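Local coordinates for glyoxalase-related enzyme, AraC type (Clostridium phytofermentans, PDB 3BT3), which is of unknown function but belongs to the glyoxalase-related VOC superfamily and may bind a small molecule to regulate transcription, at the interface of chains A and B. Coordinates in Å, arbitrary orientation; residue numbers count along the deposited sequence, not the author numbering. Chains: chain A/B, Glyoxalase-related enzyme, AraC type.

The interface of chains A and B. Residues chain A 25, 45, 79-81, 94-98; chain B 20-24, 26.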
ATOM      1  N   PRO A  25      -2.432  -1.374  -0.363  1.00 25.65           N
ATOM      2  CA  PRO A  25      -2.103   0.046  -0.523  1.00 24.75           C
ATOM      3  C   PRO A  25      -3.308   0.920  -0.864  1.00 24.90           C
ATOM      4  O   PRO A  25      -4.299   0.436  -1.417  1.00 24.90           O
ATOM      5  CB  PRO A  25      -1.060   0.038  -1.642  1.00 25.25           C
ATOM      6  CG  PRO A  25      -1.353  -1.216  -2.399  1.00 27.41           C
ATOM      7  CD  PRO A  25      -1.663  -2.202  -1.306  1.00 25.68           C
ATOM      8  N   TRP A  45      -6.021  -5.427 -15.224  1.00 24.89           N
ATOM      9  CA  TRP A  45      -6.528  -5.740 -13.892  1.00 26.06           C
ATOM     10  C   TRP A  45      -8.063  -5.734 -13.876  1.00 27.13           C
ATOM     11  O   TRP A  45      -8.705  -5.490 -14.891  1.00 27.25           O
ATOM     12  CB  TRP A  45      -6.018  -4.710 -12.884  1.00 24.59           C
ATOM     13  CG  TRP A  45      -4.573  -4.834 -12.546  1.00 27.18           C
ATOM     14  CD1 TRP A  45      -3.565  -5.257 -13.370  1.00 26.75           C
ATOM     15  CD2 TRP A  45      -3.951  -4.463 -11.309  1.00 26.16           C
ATOM     16  NE1 TRP A  45      -2.358  -5.168 -12.721  1.00 27.42           N
ATOM     17  CE2 TRP A  45      -2.566  -4.681 -11.456  1.00 25.12           C
ATOM     18  CE3 TRP A  45      -4.432  -3.964 -10.090  1.00 26.84           C
ATOM     19  CZ2 TRP A  45      -1.655  -4.416 -10.433  1.00 24.99           C
ATOM     20  CZ3 TRP A  45      -3.528  -3.700  -9.073  1.00 26.18           C
ATOM     21  CH2 TRP A  45      -2.152  -3.928  -9.251  1.00 26.53           C
ATOM     22  N   ARG A  79      -4.607  -7.940  -2.113  1.00 48.18           N
ATOM     23  CA  ARG A  79      -3.333  -7.317  -2.440  1.00 46.23           C
ATOM     24  C   ARG A  79      -3.430  -6.304  -3.581  1.00 43.33           C
ATOM     25  O   ARG A  79      -2.456  -6.072  -4.290  1.00 43.38           O
ATOM     26  CB  ARG A  79      -2.293  -8.380  -2.796  1.00 48.23           C
ATOM     27  CG  ARG A  79      -2.570  -9.116  -4.089  1.00 51.49           C
ATOM     28  CD  ARG A  79      -1.267  -9.635  -4.659  1.00 55.09           C
ATOM     29  NE  ARG A  79      -0.553 -10.447  -3.682  1.00 56.98           N
ATOM     30  CZ  ARG A  79      -0.587 -11.776  -3.646  1.00 59.01           C
ATOM     31  NH1 ARG A  79      -1.298 -12.452  -4.541  1.00 57.53           N
ATOM     32  NH2 ARG A  79       0.081 -12.427  -2.702  1.00 58.82           N
ATOM     33  N   GLY A  80      -4.603  -5.709  -3.766  1.00 40.22           N
ATOM     34  CA  GLY A  80      -4.752  -4.716  -4.815  1.00 37.39           C
ATOM     35  C   GLY A  80      -4.674  -3.323  -4.215  1.00 33.58           C
ATOM     36  O   GLY A  80      -4.008  -3.118  -3.199  1.00 34.93           O
ATOM     37  N   PHE A  81      -5.337  -2.360  -4.845  1.00 30.13           N
ATOM     38  CA  PHE A  81      -5.362  -0.992  -4.330  1.00 28.35           C
ATOM     39  C   PHE A  81      -6.770  -0.649  -3.863  1.00 26.83           C
ATOM     40  O   PHE A  81      -7.751  -1.024  -4.506  1.00 26.35           O
ATOM     41  CB  PHE A  81      -4.969   0.012  -5.417  1.00 29.51           C
ATOM     42  CG  PHE A  81      -3.505   0.022  -5.746  1.00 30.80           C
ATOM     43  CD1 PHE A  81      -2.612   0.776  -4.989  1.00 31.10           C
ATOM     44  CD2 PHE A  81      -3.017  -0.721  -6.818  1.00 31.03           C
ATOM     45  CE1 PHE A  81      -1.250   0.791  -5.295  1.00 31.61           C
ATOM     46  CE2 PHE A  81      -1.658  -0.718  -7.133  1.00 31.22           C
ATOM     47  CZ  PHE A  81      -0.772   0.042  -6.370  1.00 31.49           C
ATOM     48  N   GLY A  94       2.886   3.130  -5.795  1.00 27.69           N
ATOM     49  CA  GLY A  94       2.986   1.683  -5.739  1.00 26.77           C
ATOM     50  C   GLY A  94       4.389   1.163  -6.000  1.00 27.00           C
ATOM     51  O   GLY A  94       5.142   1.717  -6.803  1.00 25.28           O
ATOM     52  N   PHE A  95       4.735   0.080  -5.316  1.00 27.80           N
ATOM     53  CA  PHE A  95       6.050  -0.532  -5.429  1.00 29.41           C
ATOM     54  C   PHE A  95       5.820  -2.028  -5.383  1.00 29.72           C
ATOM     55  O   PHE A  95       5.884  -2.631  -4.320  1.00 30.17           O
ATOM     56  CB  PHE A  95       6.913  -0.092  -4.242  1.00 30.94           C
ATOM     57  CG  PHE A  95       8.305  -0.644  -4.266  1.00 32.81           C
ATOM     58  CD1 PHE A  95       9.154  -0.385  -5.341  1.00 33.44           C
ATOM     59  CD2 PHE A  95       8.778  -1.410  -3.208  1.00 32.96           C
ATOM     60  CE1 PHE A  95      10.455  -0.877  -5.364  1.00 34.77           C
ATOM     61  CE2 PHE A  95      10.082  -1.909  -3.216  1.00 36.30           C
ATOM     62  CZ  PHE A  95      10.925  -1.639  -4.301  1.00 34.91           C
ATOM     63  N   MET A  96       5.549  -2.637  -6.528  1.00 30.77           N
ATOM     64  CA  MET A  96       5.252  -4.058  -6.524  1.00 32.36           C
ATOM     65  C   MET A  96       6.174  -5.001  -7.289  1.00 32.50           C
ATOM     66  O   MET A  96       6.635  -4.708  -8.389  1.00 34.61           O
ATOM     67  CB  MET A  96       3.777  -4.276  -6.929  1.00 30.14           C
ATOM     68  CG  MET A  96       3.312  -3.699  -8.269  1.00 31.08           C
ATOM     69  SD  MET A  96       1.455  -3.683  -8.462  1.00 26.69           S
ATOM     70  CE  MET A  96       1.168  -1.995  -8.355  1.00 26.26           C
ATOM     71  N   MET A  97       6.443  -6.139  -6.659  1.00 32.99           N
ATOM     72  CA  MET A  97       7.292  -7.174  -7.222  1.00 33.26           C
ATOM     73  C   MET A  97       6.448  -8.013  -8.173  1.00 33.94           C
ATOM     74  O   MET A  97       5.363  -8.472  -7.802  1.00 33.66           O
ATOM     75  CB  MET A  97       7.846  -8.063  -6.102  1.00 32.08           C
ATOM     76  CG  MET A  97       8.852  -9.135  -6.559  1.00 30.73           C
ATOM     77  SD  MET A  97       9.089 -10.482  -5.348  1.00 30.42           S
ATOM     78  CE  MET A  97       9.983  -9.654  -4.053  1.00 28.06           C
ATOM     79  N   ILE A  98       6.935  -8.205  -9.396  1.00 33.68           N
ATOM     80  CA  ILE A  98       6.205  -9.008 -10.361  1.00 35.62           C
ATOM     81  C   ILE A  98       7.069 -10.038 -11.063  1.00 37.01           C
ATOM     82  O   ILE A  98       8.282 -10.119 -10.865  1.00 36.82           O
ATOM     83  CB  ILE A  98       5.552  -8.149 -11.455  1.00 36.93           C
ATOM     84  CG1 ILE A  98       6.627  -7.569 -12.366  1.00 38.34           C
ATOM     85  CG2 ILE A  98       4.723  -7.041 -10.834  1.00 37.51           C
ATOM     86  CD1 ILE A  98       6.070  -6.972 -13.632  1.00 42.63           C
TER
ATOM     87  N   VAL B  20       1.317 -10.414 -10.283  1.00 33.16           N
ATOM     88  CA  VAL B  20       1.816  -9.628  -9.169  1.00 32.43           C
ATOM     89  C   VAL B  20       2.170 -10.572  -8.024  1.00 32.94           C
ATOM     90  O   VAL B  20       1.328 -11.347  -7.582  1.00 31.66           O
ATOM     91  CB  VAL B  20       0.753  -8.619  -8.684  1.00 31.25           C
ATOM     92  CG1 VAL B  20       1.203  -7.969  -7.382  1.00 29.82           C
ATOM     93  CG2 VAL B  20       0.530  -7.566  -9.738  1.00 30.11           C
ATOM     94  N   ARG B  21       3.413 -10.521  -7.552  1.00 33.65           N
ATOM     95  CA  ARG B  21       3.823 -11.395  -6.455  1.00 35.08           C
ATOM     96  C   ARG B  21       3.573 -10.706  -5.122  1.00 34.47           C
ATOM     97  O   ARG B  21       3.036 -11.305  -4.196  1.00 32.64           O
ATOM     98  CB  ARG B  21       5.307 -11.765  -6.562  1.00 38.00           C
ATOM     99  CG  ARG B  21       5.690 -12.501  -7.834  1.00 43.42           C
ATOM    100  CD  ARG B  21       6.354 -13.847  -7.523  1.00 49.26           C
ATOM    101  NE  ARG B  21       5.382 -14.810  -7.017  1.00 51.35           N
ATOM    102  CZ  ARG B  21       4.328 -15.226  -7.708  1.00 54.65           C
ATOM    103  NH1 ARG B  21       4.118 -14.765  -8.934  1.00 56.64           N
ATOM    104  NH2 ARG B  21       3.475 -16.094  -7.178  1.00 56.09           N
ATOM    105  N   GLU B  22       3.965  -9.440  -5.033  1.00 32.76           N
ATOM    106  CA  GLU B  22       3.784  -8.669  -3.816  1.00 33.25           C
ATOM    107  C   GLU B  22       3.411  -7.243  -4.154  1.00 32.19           C
ATOM    108  O   GLU B  22       3.874  -6.693  -5.160  1.00 31.12           O
ATOM    109  CB  GLU B  22       5.069  -8.673  -2.990  1.00 35.68           C
ATOM    110  CG  GLU B  22       5.245  -9.905  -2.137  1.00 44.16           C
ATOM    111  CD  GLU B  22       6.697 -10.199  -1.830  1.00 49.66           C
ATOM    112  OE1 GLU B  22       7.434  -9.271  -1.413  1.00 51.37           O
ATOM    113  OE2 GLU B  22       7.097 -11.369  -2.007  1.00 51.41           O
ATOM    114  N   ASN B  23       2.572  -6.649  -3.311  1.00 28.83           N
ATOM    115  CA  ASN B  23       2.150  -5.279  -3.512  1.00 27.59           C
ATOM    116  C   ASN B  23       1.928  -4.579  -2.180  1.00 27.40           C
ATOM    117  O   ASN B  23       0.818  -4.166  -1.860  1.00 28.12           O
ATOM    118  CB  ASN B  23       0.883  -5.232  -4.374  1.00 29.19           C
ATOM    119  CG  ASN B  23       0.401  -3.808  -4.644  1.00 31.30           C
ATOM    120  OD1 ASN B  23       1.194  -2.906  -4.894  1.00 31.94           O
ATOM    121  ND2 ASN B  23      -0.910  -3.614  -4.616  1.00 34.34           N
ATOM    122  N   GLY B  24       3.003  -4.442  -1.407  1.00 25.65           N
ATOM    123  CA  GLY B  24       2.914  -3.767  -0.125  1.00 25.06           C
ATOM    124  C   GLY B  24       2.895  -2.245  -0.236  1.00 24.67           C
ATOM    125  O   GLY B  24       3.562  -1.678  -1.107  1.00 24.10           O
ATOM    126  N   VAL B  26       3.455   1.838   0.304  1.00 23.34           N
ATOM    127  CA  VAL B  26       4.649   2.662   0.394  1.00 23.97           C
ATOM    128  C   VAL B  26       4.484   3.701   1.501  1.00 25.78           C
ATOM    129  O   VAL B  26       3.366   4.111   1.831  1.00 29.99           O
ATOM    130  CB  VAL B  26       4.898   3.401  -0.926  1.00 22.61           C
ATOM    131  CG1 VAL B  26       5.219   2.405  -2.020  1.00 22.89           C
ATOM    132  CG2 VAL B  26       3.658   4.221  -1.301  1.00 20.67           C
TER
HETATM  133  O   HOH W   1       2.861  -0.992  -3.516  1.00 38.18           O
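Antiparallel strand pairing between subunits, part of a two-fold symmetric interface, joins chains A and B here: strand 19-22 of chain B leaves its own subunit and lies along strand 92-99 of chain A. The pairing centres on the carbonyl of A:Met97, whose O takes two backbone N-H groups in its plane, from B:Arg21 N at 2.8 Å and, on a lone pair, from B:Glu22 N at 3.2 Å; the return bond from A:Met97 N to B:Glu22 O is weak. B:Asn23 then shows how a carboxamide can close such a junction. Its CG stands anti to the backbone N (chi1 -179°), turning the amide into chain A, where B:Asn23 ND2 reaches the A:Arg79 carbonyl O at 2.9 Å. The bond is nearly straight (167° at H) and lies in the amide plane, but meets the carbonyl from above its plane. ND2 also sits over the rim of one face of the A:Phe81 ring, with A:Pro25 crossing the amide obliquely. On the other branch, B:Asn23 OD1 binds the O of water 1 at 2.9 Å, which also contacts B:Gly24 O and A:Phe95 N, so both branches of the amide are engaged, favouring this rotation. A:Met96 runs beside B:Asn23, pointing the same way, its SD at the edge of the A:Trp45 ring, while B:Val20 CG2 meets A:Trp45 CZ2 at 3.9 Å. Repeated by symmetry, this strand exchange ties together the deposited assembly's two subunits, plausibly the protein's working dimer.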